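PDB 4RU1: monosaccharide ABC transporter substrate-binding protein, CUT2 family from Acidothermus cellulolyticus, which binds myo-inositol and probably delivers such carbohydrate-like solutes to an ABC-type importer of the CUT2 family. Local coordinates for residues M25-Q30 against L54-D59; V104-A109 against L120-Q125; F143-C148 against K170-K175; W247-Q252 against P284-K289. All blocks are in the same frame, centred on the assembly; numbering follows the deposited sequence.

Contact 1: residues M25-Q30 against L54-D59; sequences MITHQQ and LKYSND. With INS (1,2,3,4,5,6-hexahydroxy-cyclohexane), chain M.
Tyr56 OH lies between Thr27, the last residue of the facing strand, and Gln29 of the loop that follows: it receives a hydrogen bond from Thr27 OG1 at 2.9 Å and gives its own proton to Gln29 OE1 at 2.6 Å. Gln29 reaches it with an extended chain that crosses the phenol at about a right angle, its amide plane turned 78° from the ring, and OE1 meets the ring at its edge. On the CD2 and CE2 side of the ring Met25, extended as far as its sulfur, brings SD to the ring edge in a Met-aromatic contact, while CG touches Tyr56 CD2 at 3.8 Å. An alanine in place of Tyr56 would probably leave Gln29 OE1 without this donor and Thr27 OG1 without its acceptor, and open a gap beside Met25. The hydroxyl of Thr27 also accepts from Gln29 N at 3.2 Å, an ST turn that shapes the chain just past the strand. Strands 21-27 and 52-58 are parallel neighbours in a beta-alpha-beta unit whose crossover, helix 35-49, packs on Met25 and Thr27. Four backbone bonds join them, from Met25 N to Lys55 O through to Asp59 N to Thr27 O. Beyond the last, Asn58 ND2 reaches Gln29 O at 2.9 Å from above the carbonyl plane. Between Thr27 and Gln29, His28 turns to the inositol, its NE2 donating to O5 at 3.0 Å; Thr83 binds its ND1.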
# COMPACT_ATOMS: atom_id res chain seq x y z
N MET A 25 -2.37 -13.46 9.00
CA MET A 25 -2.03 -12.21 8.23
C MET A 25 -2.62 -11.04 8.99
O MET A 25 -3.86 -10.99 9.23
CB MET A 25 -2.57 -12.22 6.81
CG MET A 25 -2.37 -10.98 6.02
SD MET A 25 -2.77 -11.13 4.18
CE MET A 25 -1.23 -11.92 3.68
N ILE A 26 -1.74 -10.12 9.44
CA ILE A 26 -2.07 -9.04 10.35
C ILE A 26 -1.72 -7.73 9.69
O ILE A 26 -0.57 -7.50 9.27
CB ILE A 26 -1.28 -9.23 11.61
CG1 ILE A 26 -1.69 -10.55 12.27
CG2 ILE A 26 -1.59 -8.12 12.58
CD1 ILE A 26 -0.75 -10.99 13.40
N THR A 27 -2.72 -6.88 9.53
CA THR A 27 -2.51 -5.63 8.84
C THR A 27 -3.08 -4.42 9.63
O THR A 27 -3.61 -4.51 10.73
CB THR A 27 -3.14 -5.68 7.46
OG1 THR A 27 -4.51 -5.33 7.61
CG2 THR A 27 -2.97 -7.01 6.79
N HIS A 28 -2.83 -3.25 9.06
CA HIS A 28 -3.29 -1.96 9.56
C HIS A 28 -4.51 -1.40 8.84
O HIS A 28 -4.80 -0.24 9.01
CB HIS A 28 -2.14 -0.98 9.47
CG HIS A 28 -1.64 -0.76 8.06
ND1 HIS A 28 -0.65 -1.57 7.51
CD2 HIS A 28 -1.95 0.14 7.11
CE1 HIS A 28 -0.38 -1.15 6.30
NE2 HIS A 28 -1.17 -0.14 6.02
N GLN A 29 -5.19 -2.26 8.03
CA GLN A 29 -6.34 -1.91 7.21
C GLN A 29 -7.34 -1.08 8.04
O GLN A 29 -7.76 -1.52 9.14
CB GLN A 29 -6.99 -3.17 6.68
CG GLN A 29 -8.35 -2.91 6.09
CD GLN A 29 -9.01 -4.12 5.54
OE1 GLN A 29 -8.64 -5.24 5.83
NE2 GLN A 29 -9.98 -3.89 4.69
N GLN A 30 -7.67 0.09 7.53
CA GLN A 30 -8.84 0.83 8.03
C GLN A 30 -10.07 0.13 7.52
O GLN A 30 -10.17 -0.17 6.31
CB GLN A 30 -8.82 2.23 7.50
CG GLN A 30 -10.02 3.07 7.85
CD GLN A 30 -9.95 3.57 9.29
OE1 GLN A 30 -8.89 3.97 9.79
NE2 GLN A 30 -11.07 3.54 9.96
N LEU A 54 -5.92 -19.39 6.49
CA LEU A 54 -5.51 -18.00 6.58
C LEU A 54 -6.37 -17.34 7.60
O LEU A 54 -7.60 -17.28 7.40
CB LEU A 54 -5.66 -17.31 5.20
CG LEU A 54 -5.12 -15.87 5.22
CD1 LEU A 54 -3.62 -15.83 5.40
CD2 LEU A 54 -5.54 -15.16 3.94
N LYS A 55 -5.75 -16.86 8.66
CA LYS A 55 -6.45 -16.06 9.65
C LYS A 55 -6.06 -14.61 9.40
O LYS A 55 -4.93 -14.21 9.60
CB LYS A 55 -6.07 -16.51 11.07
CG LYS A 55 -6.51 -17.93 11.41
CD LYS A 55 -5.87 -18.45 12.68
CE LYS A 55 -6.75 -18.23 13.91
NZ LYS A 55 -6.03 -18.45 15.20
N TYR A 56 -7.04 -13.83 8.98
CA TYR A 56 -6.82 -12.41 8.68
C TYR A 56 -7.33 -11.53 9.77
O TYR A 56 -8.50 -11.70 10.18
CB TYR A 56 -7.44 -12.02 7.35
CG TYR A 56 -7.16 -10.56 6.91
CD1 TYR A 56 -7.93 -9.55 7.39
CD2 TYR A 56 -6.11 -10.23 6.11
CE1 TYR A 56 -7.73 -8.21 7.05
CE2 TYR A 56 -5.88 -8.89 5.72
CZ TYR A 56 -6.65 -7.87 6.23
OH TYR A 56 -6.42 -6.55 5.83
N SER A 57 -6.49 -10.60 10.28
CA SER A 57 -6.90 -9.65 11.29
C SER A 57 -6.27 -8.29 11.02
O SER A 57 -5.25 -8.13 10.31
CB SER A 57 -6.55 -10.11 12.67
OG SER A 57 -5.20 -10.35 12.88
N ASN A 58 -6.93 -7.28 11.52
CA ASN A 58 -6.50 -5.92 11.26
C ASN A 58 -6.96 -4.90 12.25
O ASN A 58 -8.04 -5.01 12.85
CB ASN A 58 -6.95 -5.44 9.86
CG ASN A 58 -8.49 -5.34 9.74
OD1 ASN A 58 -9.16 -6.38 9.80
ND2 ASN A 58 -9.04 -4.12 9.66
N ASP A 59 -6.14 -3.85 12.37
CA ASP A 59 -6.57 -2.68 13.14
C ASP A 59 -5.74 -1.48 12.76
O ASP A 59 -4.51 -1.55 12.78
CB ASP A 59 -6.45 -2.98 14.63
CG ASP A 59 -7.42 -2.10 15.47
OD1 ASP A 59 -7.25 -0.86 15.46
OD2 ASP A 59 -8.26 -2.64 16.15
C1 INS M . -1.84 1.70 -0.15
C2 INS M . -3.06 2.50 0.28
C3 INS M . -3.66 1.87 1.53
C4 INS M . -2.65 1.63 2.63
C5 INS M . -1.51 0.78 2.17
C6 INS M . -0.84 1.32 0.94
O1 INS M . -1.17 2.27 -1.28
O2 INS M . -2.55 3.79 0.67
O3 INS M . -4.67 2.79 1.99
O4 INS M . -3.28 1.02 3.79
O5 INS M . -0.48 0.64 3.17
O6 INS M . 0.18 0.41 0.44

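Contact 2: residues V104-A109 against L120-Q125; sequences VVAFNA and LMYFGQ. With INS (1,2,3,4,5,6-hexahydroxy-cyclohexane), chain M.
With its CG anti to the backbone N (chi1 -175°), Tyr122 brings its ring against Ala106, Phe107 and the turn after the strand, so that CD1 meets Ala106 CB at 3.7 Å and Phe107 CA stands over one ring face, toward the rim. Asn108 CG is also anti to its backbone N (chi1 -177°), and its amide reaches the inositol. On the sheet face of Val105 and Phe123, Val105 CG1 meets the Phe123 ring at its edge, 3.6 Å from CE1, and CG2 touches Met121 CE. The strands run parallel in the sheet of the N-terminal lobe, joined through the short helix 114-117 and by backbone bonds that include Ala106 N to Met121 O and Asn108 N to Phe123 O. Past the strand ends, water 1 lies at the edge of the Tyr122 ring, 2.6 Å from OH, and within hydrogen-bonding distance of Asn108 O and Gln125 O, with more acceptors around it than it has protons. Replacing Tyr122 by an alanine would probably cost water 1 its phenol partner and leave a gap beside Ala106 and under Phe107 CA. Trp114 stacks on the Tyr122 ring. The amide of Asn108 uses both ends on the ligand: OD1 accepts from inositol O5 at 2.7 Å, and ND2 donates to O6 at 2.9 Å. Glu256 accepts a second bond from ND2, which probably fixes the amide's rotation, so that it offers an acceptor to O5 and a donor to O6, consistent with a fixed direction of the two bonds.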
# COMPACT_ATOMS: atom_id res chain seq x y z
N VAL A 104 8.29 -15.07 10.62
CA VAL A 104 7.52 -13.91 10.17
C VAL A 104 8.05 -13.37 8.85
O VAL A 104 9.26 -13.37 8.56
CB VAL A 104 7.50 -12.79 11.21
CG1 VAL A 104 8.91 -12.34 11.43
CG2 VAL A 104 6.63 -11.65 10.75
N VAL A 105 7.08 -12.98 8.05
CA VAL A 105 7.30 -12.25 6.80
C VAL A 105 6.59 -10.94 6.92
O VAL A 105 5.48 -10.90 7.44
CB VAL A 105 6.89 -13.06 5.58
CG1 VAL A 105 6.93 -12.24 4.27
CG2 VAL A 105 7.85 -14.26 5.44
N ALA A 106 7.24 -9.85 6.48
CA ALA A 106 6.66 -8.50 6.49
C ALA A 106 6.24 -8.12 5.09
O ALA A 106 6.76 -8.67 4.11
CB ALA A 106 7.55 -7.48 7.14
N PHE A 107 5.23 -7.29 4.95
CA PHE A 107 4.80 -6.93 3.65
C PHE A 107 4.08 -5.58 3.72
O PHE A 107 3.67 -5.10 4.80
CB PHE A 107 3.93 -8.02 2.97
CG PHE A 107 2.55 -8.15 3.55
CD1 PHE A 107 2.32 -8.78 4.76
CD2 PHE A 107 1.47 -7.70 2.82
CE1 PHE A 107 1.03 -8.88 5.30
CE2 PHE A 107 0.19 -7.77 3.36
CZ PHE A 107 -0.02 -8.39 4.56
N ASN A 108 4.01 -4.90 2.57
CA ASN A 108 3.25 -3.71 2.30
C ASN A 108 3.81 -2.42 2.98
O ASN A 108 3.98 -1.41 2.29
CB ASN A 108 1.81 -3.82 2.66
CG ASN A 108 1.05 -2.58 2.30
OD1 ASN A 108 0.77 -1.75 3.18
ND2 ASN A 108 0.73 -2.38 1.05
N ALA A 109 4.07 -2.46 4.29
CA ALA A 109 4.63 -1.33 4.99
C ALA A 109 5.76 -1.77 5.85
O ALA A 109 5.64 -2.76 6.53
CB ALA A 109 3.59 -0.66 5.83
N LEU A 120 11.93 -12.52 8.23
CA LEU A 120 12.81 -13.27 7.30
C LEU A 120 12.87 -12.59 5.94
O LEU A 120 13.85 -12.74 5.23
CB LEU A 120 12.32 -14.70 7.03
CG LEU A 120 12.17 -15.61 8.23
CD1 LEU A 120 11.45 -16.93 7.93
CD2 LEU A 120 13.55 -15.83 8.80
N MET A 121 11.77 -11.97 5.53
CA MET A 121 11.61 -11.51 4.15
C MET A 121 10.67 -10.29 4.14
O MET A 121 9.95 -10.03 5.13
CB MET A 121 10.97 -12.56 3.34
CG MET A 121 11.70 -13.86 3.04
SD MET A 121 10.86 -15.15 2.13
CE MET A 121 10.44 -16.34 3.46
N TYR A 122 10.61 -9.57 3.04
CA TYR A 122 9.69 -8.48 2.89
C TYR A 122 9.21 -8.41 1.47
O TYR A 122 10.04 -8.57 0.56
CB TYR A 122 10.34 -7.12 3.16
CG TYR A 122 9.40 -5.91 3.14
CD1 TYR A 122 8.72 -5.45 4.24
CD2 TYR A 122 9.22 -5.20 1.96
CE1 TYR A 122 7.83 -4.37 4.17
CE2 TYR A 122 8.31 -4.10 1.86
CZ TYR A 122 7.65 -3.69 3.02
OH TYR A 122 6.84 -2.58 3.02
N PHE A 123 7.93 -8.17 1.25
CA PHE A 123 7.30 -8.00 -0.12
C PHE A 123 6.56 -6.68 -0.19
O PHE A 123 5.63 -6.42 0.61
CB PHE A 123 6.31 -9.17 -0.40
CG PHE A 123 6.99 -10.52 -0.40
CD1 PHE A 123 7.18 -11.16 0.79
CD2 PHE A 123 7.63 -11.01 -1.54
CE1 PHE A 123 7.89 -12.36 0.83
CE2 PHE A 123 8.33 -12.20 -1.51
CZ PHE A 123 8.45 -12.86 -0.31
N GLY A 124 6.99 -5.83 -1.13
CA GLY A 124 6.30 -4.60 -1.46
C GLY A 124 7.10 -3.74 -2.32
O GLY A 124 8.14 -4.15 -2.87
N GLN A 125 6.73 -2.47 -2.37
CA GLN A 125 7.50 -1.54 -3.18
C GLN A 125 8.22 -0.55 -2.30
O GLN A 125 7.79 -0.24 -1.16
CB GLN A 125 6.62 -0.91 -4.27
CG GLN A 125 6.20 0.51 -4.16
CD GLN A 125 5.04 0.89 -5.04
OE1 GLN A 125 4.86 0.31 -6.10
NE2 GLN A 125 4.26 1.85 -4.60
C1 INS M . -1.84 1.70 -0.15
C2 INS M . -3.06 2.50 0.28
C3 INS M . -3.66 1.87 1.53
C4 INS M . -2.65 1.63 2.63
C5 INS M . -1.51 0.78 2.17
C6 INS M . -0.84 1.32 0.94
O1 INS M . -1.17 2.27 -1.28
O2 INS M . -2.55 3.79 0.67
O3 INS M . -4.67 2.79 1.99
O4 INS M . -3.28 1.02 3.79
O5 INS M . -0.48 0.64 3.17
O6 INS M . 0.18 0.41 0.44
O HOH W 1 6.58 -0.90 1.10
O HOH W 2 4.49 -1.31 -0.93

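Contact 3: residues F143-C148 against K170-K175; sequences FKHVLC and KGQYTK
Strands 145-150 and 172-177 form one edge of the mixed sheet of the C-terminal lobe, and the contact is carried on one side by His145 stacking with Gln172. The imidazole and the amide planes are only 14° apart: Gln172 OE1 lies over one ring face, offset toward the rim, and CG sits 3.9 Å from the ring centre in a CH-pi contact. Gln172 can cover the ring in this way because its chain is extended beyond CG. At the ring's edge His145 NE2 and Thr174 OG1 share a hydrogen bond of 2.7 Å; Ser199 takes ND1, so both ring nitrogens have partners and the imidazole is probably kept from flipping. The two strands belong to a beta-alpha-beta unit with helix 156-168 as its crossover, and the helix covers the opposite sheet face, that of Val146, Cys148 and Tyr173. There Val146 CG1 and Tyr173 CD1 lie side by side at 3.9 Å, and Cys148 SG comes obliquely to the Tyr173 ring, 3.6 Å from CE1. Cys148 also touches Cys162 of that helix, with no disulfide between them in this structure. Backbone bonds alternate along the pair, as in Val146 N to Gln172 O and Cys148 N to Thr174 O. Where the strands begin, Gln172 N donates to Lys144 O at 2.9 Å, and water 3 accepts weakly from Gly171 N while donating to Phe143 O at 2.7 Å.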
# COMPACT_ATOMS: atom_id res chain seq x y z
N PHE A 143 4.39 19.94 -14.55
CA PHE A 143 3.67 20.47 -13.36
C PHE A 143 4.57 21.31 -12.52
O PHE A 143 5.80 21.03 -12.43
CB PHE A 143 3.08 19.26 -12.57
CG PHE A 143 2.04 18.49 -13.37
CD1 PHE A 143 0.82 19.10 -13.64
CD2 PHE A 143 2.24 17.21 -13.86
CE1 PHE A 143 -0.19 18.44 -14.34
CE2 PHE A 143 1.25 16.56 -14.57
CZ PHE A 143 0.02 17.17 -14.84
N LYS A 144 3.99 22.32 -11.89
CA LYS A 144 4.74 23.30 -11.09
C LYS A 144 4.44 23.31 -9.59
O LYS A 144 5.17 23.92 -8.87
CB LYS A 144 4.42 24.73 -11.59
CG LYS A 144 4.61 25.03 -13.10
CD LYS A 144 6.05 24.84 -13.59
CE LYS A 144 6.14 25.02 -15.11
NZ LYS A 144 7.11 24.06 -15.73
N HIS A 145 3.26 22.82 -9.17
CA HIS A 145 2.84 22.86 -7.79
C HIS A 145 2.01 21.62 -7.45
O HIS A 145 0.84 21.52 -7.76
CB HIS A 145 2.10 24.16 -7.45
CG HIS A 145 1.72 24.25 -6.01
ND1 HIS A 145 1.03 25.30 -5.46
CD2 HIS A 145 2.02 23.41 -4.97
CE1 HIS A 145 0.86 25.08 -4.16
NE2 HIS A 145 1.43 23.93 -3.85
N VAL A 146 2.68 20.66 -6.80
CA VAL A 146 1.98 19.42 -6.43
C VAL A 146 1.42 19.44 -5.00
O VAL A 146 2.03 20.00 -4.09
CB VAL A 146 2.93 18.22 -6.57
CG1 VAL A 146 4.10 18.29 -5.62
CG2 VAL A 146 2.17 16.88 -6.39
N LEU A 147 0.20 18.89 -4.84
CA LEU A 147 -0.42 18.59 -3.55
C LEU A 147 -0.42 17.12 -3.36
O LEU A 147 -1.05 16.36 -4.15
CB LEU A 147 -1.86 19.09 -3.61
CG LEU A 147 -2.65 18.86 -2.36
CD1 LEU A 147 -2.09 19.67 -1.22
CD2 LEU A 147 -4.12 19.21 -2.56
N CYS A 148 0.27 16.67 -2.32
CA CYS A 148 0.28 15.24 -1.97
C CYS A 148 -0.73 15.03 -0.85
O CYS A 148 -0.65 15.72 0.17
CB CYS A 148 1.63 14.83 -1.46
SG CYS A 148 2.81 14.61 -2.78
N LYS A 170 10.69 19.48 -8.92
CA LYS A 170 11.41 20.74 -8.97
C LYS A 170 10.63 21.95 -8.47
O LYS A 170 11.20 22.89 -7.94
CB LYS A 170 12.07 20.95 -10.35
CG LYS A 170 13.04 19.81 -10.62
CD LYS A 170 13.84 19.95 -11.90
CE LYS A 170 14.93 18.88 -11.89
NZ LYS A 170 15.26 18.45 -13.27
N GLY A 171 9.32 21.89 -8.56
CA GLY A 171 8.45 23.00 -8.19
C GLY A 171 8.00 23.05 -6.75
O GLY A 171 8.65 22.54 -5.86
N GLN A 172 6.87 23.69 -6.49
CA GLN A 172 6.33 23.80 -5.14
C GLN A 172 5.64 22.53 -4.69
O GLN A 172 5.03 21.81 -5.47
CB GLN A 172 5.30 24.94 -5.11
CG GLN A 172 5.01 25.42 -3.71
CD GLN A 172 3.98 26.52 -3.67
OE1 GLN A 172 3.58 27.10 -4.71
NE2 GLN A 172 3.52 26.82 -2.45
N TYR A 173 5.77 22.30 -3.39
CA TYR A 173 5.24 21.07 -2.76
C TYR A 173 4.43 21.40 -1.54
O TYR A 173 4.83 22.21 -0.68
CB TYR A 173 6.45 20.19 -2.44
CG TYR A 173 6.18 18.93 -1.57
CD1 TYR A 173 5.76 17.71 -2.12
CD2 TYR A 173 6.31 19.02 -0.18
CE1 TYR A 173 5.46 16.62 -1.28
CE2 TYR A 173 6.07 17.94 0.67
CZ TYR A 173 5.64 16.75 0.12
OH TYR A 173 5.41 15.76 1.03
N THR A 174 3.24 20.80 -1.49
CA THR A 174 2.33 20.97 -0.39
C THR A 174 1.75 19.62 0.02
O THR A 174 1.37 18.84 -0.86
CB THR A 174 1.15 21.90 -0.81
OG1 THR A 174 1.67 23.15 -1.24
CG2 THR A 174 0.27 22.19 0.37
N LYS A 175 1.68 19.33 1.33
CA LYS A 175 1.10 18.13 1.85
C LYS A 175 -0.24 18.50 2.45
O LYS A 175 -0.34 19.53 3.18
CB LYS A 175 2.00 17.50 2.94
CG LYS A 175 2.87 16.36 2.51
CD LYS A 175 3.10 15.39 3.67
CE LYS A 175 4.05 15.93 4.67
NZ LYS A 175 4.49 14.84 5.56
O HOH W 3 8.22 20.68 -11.18

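Contact 4: residues W247-Q252 against P284-K289; sequences WAIDQQ and PFFVDK. With INS (1,2,3,4,5,6-hexahydroxy-cyclohexane), chain M.
Phe286 presents its edge to the face of Trp247 and one of its own faces to Ile249. The first is an edge-to-face (T-shaped) pair: the planes stand at 67°, the six-membered ring of the indole and the phenyl have centroids 5.1 Å apart, and Phe286 CE2 lies over the indole face, offset toward its rim. In the second, a CH-pi contact, Ile249 CG1 is 3.8 Å from the Phe286 ring centre, and Ile249 CD1 also reaches CE2 and CZ. Ile249 and Phe286 share one face of the antiparallel pair that closes the mixed sheet of the C-terminal lobe, and Trp247 adjoins them; strand 285-287 is the outermost strand, and helix 127-140 covers Trp247 and Phe286. Ile249 CG2, anti to the backbone N, points instead to Pro284, touching CB at 3.7 Å. Trp247 is fixed further by Glu141, which accepts from NE1, and by Arg137 in a cation-pi contact. Ala248 with Val287 and Asp250 with Phe285 are hydrogen-bonded pairs; Asp250 N to Phe285 O measures 2.8 Å. Ile249 with Phe286 is the non-hydrogen-bonded pair between them. At the end of the strand Asp250 OD1 accepts from Gln252 N in an Asx turn, while OD2 makes a salt bridge with Arg304. The turn carries Gln251 into the pocket, where Glu256 accepts from its NE2 and its OE1 accepts from inositol O6 at 2.9 Å.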
# COMPACT_ATOMS: atom_id res chain seq x y z
N TRP A 247 -1.89 9.02 -14.40
CA TRP A 247 -1.22 7.75 -14.29
C TRP A 247 -1.55 7.19 -12.93
O TRP A 247 -2.07 7.91 -12.08
CB TRP A 247 0.29 7.88 -14.50
CG TRP A 247 0.92 9.07 -13.86
CD1 TRP A 247 1.33 10.20 -14.51
CD2 TRP A 247 1.33 9.24 -12.48
NE1 TRP A 247 1.94 11.06 -13.65
CE2 TRP A 247 1.92 10.53 -12.38
CE3 TRP A 247 1.17 8.48 -11.31
CZ2 TRP A 247 2.41 11.04 -11.14
CZ3 TRP A 247 1.66 9.03 -10.07
CH2 TRP A 247 2.28 10.28 -10.03
N ALA A 248 -1.27 5.89 -12.76
CA ALA A 248 -1.43 5.18 -11.45
C ALA A 248 -0.18 4.37 -11.29
O ALA A 248 0.31 3.77 -12.25
CB ALA A 248 -2.63 4.29 -11.44
N ILE A 249 0.34 4.33 -10.09
CA ILE A 249 1.50 3.53 -9.74
C ILE A 249 1.03 2.21 -9.14
O ILE A 249 0.37 2.19 -8.09
CB ILE A 249 2.42 4.25 -8.74
CG1 ILE A 249 2.93 5.59 -9.35
CG2 ILE A 249 3.52 3.35 -8.31
CD1 ILE A 249 3.64 6.49 -8.36
N ASP A 250 1.38 1.11 -9.78
CA ASP A 250 0.98 -0.21 -9.34
C ASP A 250 2.08 -0.80 -8.44
O ASP A 250 3.25 -0.82 -8.84
CB ASP A 250 0.81 -1.06 -10.58
CG ASP A 250 0.19 -2.40 -10.34
OD1 ASP A 250 -0.29 -2.79 -9.22
OD2 ASP A 250 0.17 -3.13 -11.36
N GLN A 251 1.64 -1.23 -7.26
CA GLN A 251 2.46 -1.97 -6.30
C GLN A 251 2.14 -3.44 -6.22
O GLN A 251 2.75 -4.18 -5.41
CB GLN A 251 2.41 -1.38 -4.88
CG GLN A 251 1.06 -1.54 -4.20
CD GLN A 251 1.03 -1.05 -2.75
OE1 GLN A 251 0.24 -0.13 -2.37
NE2 GLN A 251 1.83 -1.68 -1.93
N GLN A 252 1.15 -3.88 -7.00
CA GLN A 252 0.70 -5.28 -7.07
C GLN A 252 0.38 -5.85 -5.70
O GLN A 252 1.00 -6.81 -5.22
CB GLN A 252 1.67 -6.16 -7.84
CG GLN A 252 1.88 -5.73 -9.27
CD GLN A 252 2.82 -6.68 -9.95
OE1 GLN A 252 4.07 -6.61 -9.70
NE2 GLN A 252 2.27 -7.64 -10.65
N PRO A 284 7.80 -0.15 -7.95
CA PRO A 284 6.70 0.54 -8.61
C PRO A 284 6.68 0.27 -10.11
O PRO A 284 7.73 0.04 -10.69
CB PRO A 284 7.00 2.01 -8.38
CG PRO A 284 8.48 2.07 -8.31
CD PRO A 284 8.90 0.76 -7.65
N PHE A 285 5.48 0.42 -10.69
CA PHE A 285 5.32 0.44 -12.13
C PHE A 285 4.23 1.44 -12.49
O PHE A 285 3.11 1.35 -11.96
CB PHE A 285 4.97 -0.94 -12.68
CG PHE A 285 4.84 -0.97 -14.21
CD1 PHE A 285 5.95 -0.83 -15.00
CD2 PHE A 285 3.59 -1.18 -14.80
CE1 PHE A 285 5.82 -0.87 -16.40
CE2 PHE A 285 3.45 -1.26 -16.17
CZ PHE A 285 4.55 -1.06 -16.97
N PHE A 286 4.54 2.38 -13.39
CA PHE A 286 3.59 3.41 -13.85
C PHE A 286 2.71 2.93 -14.96
O PHE A 286 3.19 2.49 -16.03
CB PHE A 286 4.28 4.71 -14.26
CG PHE A 286 4.90 5.49 -13.11
CD1 PHE A 286 6.05 5.10 -12.48
CD2 PHE A 286 4.27 6.67 -12.68
CE1 PHE A 286 6.60 5.83 -11.40
CE2 PHE A 286 4.83 7.44 -11.72
CZ PHE A 286 5.98 6.98 -11.04
N VAL A 287 1.43 3.02 -14.74
CA VAL A 287 0.48 2.64 -15.75
C VAL A 287 -0.17 3.93 -16.23
O VAL A 287 -0.60 4.77 -15.45
CB VAL A 287 -0.58 1.70 -15.18
CG1 VAL A 287 -1.62 1.33 -16.21
CG2 VAL A 287 0.08 0.41 -14.67
N ASP A 288 -0.19 4.10 -17.57
CA ASP A 288 -0.71 5.33 -18.23
C ASP A 288 -1.49 4.88 -19.47
O ASP A 288 -1.80 3.69 -19.58
CB ASP A 288 0.43 6.31 -18.50
CG ASP A 288 1.49 5.73 -19.43
OD1 ASP A 288 1.12 4.80 -20.22
OD2 ASP A 288 2.64 6.20 -19.37
N LYS A 289 -1.84 5.82 -20.33
CA LYS A 289 -2.69 5.50 -21.49
C LYS A 289 -2.02 4.50 -22.40
O LYS A 289 -2.74 3.67 -23.02
CB LYS A 289 -3.05 6.76 -22.29
CG LYS A 289 -4.29 7.42 -21.79
CD LYS A 289 -4.67 8.62 -22.67
CE LYS A 289 -5.24 8.17 -24.01
NZ LYS A 289 -5.98 9.26 -24.71
C1 INS M . -1.84 1.70 -0.15
C2 INS M . -3.06 2.50 0.28
C3 INS M . -3.66 1.87 1.53
C4 INS M . -2.65 1.63 2.63
C5 INS M . -1.51 0.78 2.17
C6 INS M . -0.84 1.32 0.94
O1 INS M . -1.17 2.27 -1.28
O2 INS M . -2.55 3.79 0.67
O3 INS M . -4.67 2.79 1.99
O4 INS M . -3.28 1.02 3.79
O5 INS M . -0.48 0.64 3.17
O6 INS M . 0.18 0.41 0.44

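Along the chain the four contacts follow one another. Contacts 1 and 2 lie in the parallel sheet of one lobe, centres 14 Å apart, and touch where Met25 and Thr27 pack on Phe107 and His28 meets Asn108. Contacts 3 and 4 belong to the mixed sheet of the other lobe, at its two outer edges, with centres 20 Å apart. Myo-inositol sits between the lobes, as in other periplasmic binding proteins, and contacts 1, 2 and 4 each supply a pocket residue from the loop after a strand. Contacts 2 and 4 meet across Asn108, Gln125, Gln251 and Pro284, joining the lobes beside the ligand. Contact 3 does not touch the ligand; the Cys148 side chain is about 12 Å from it.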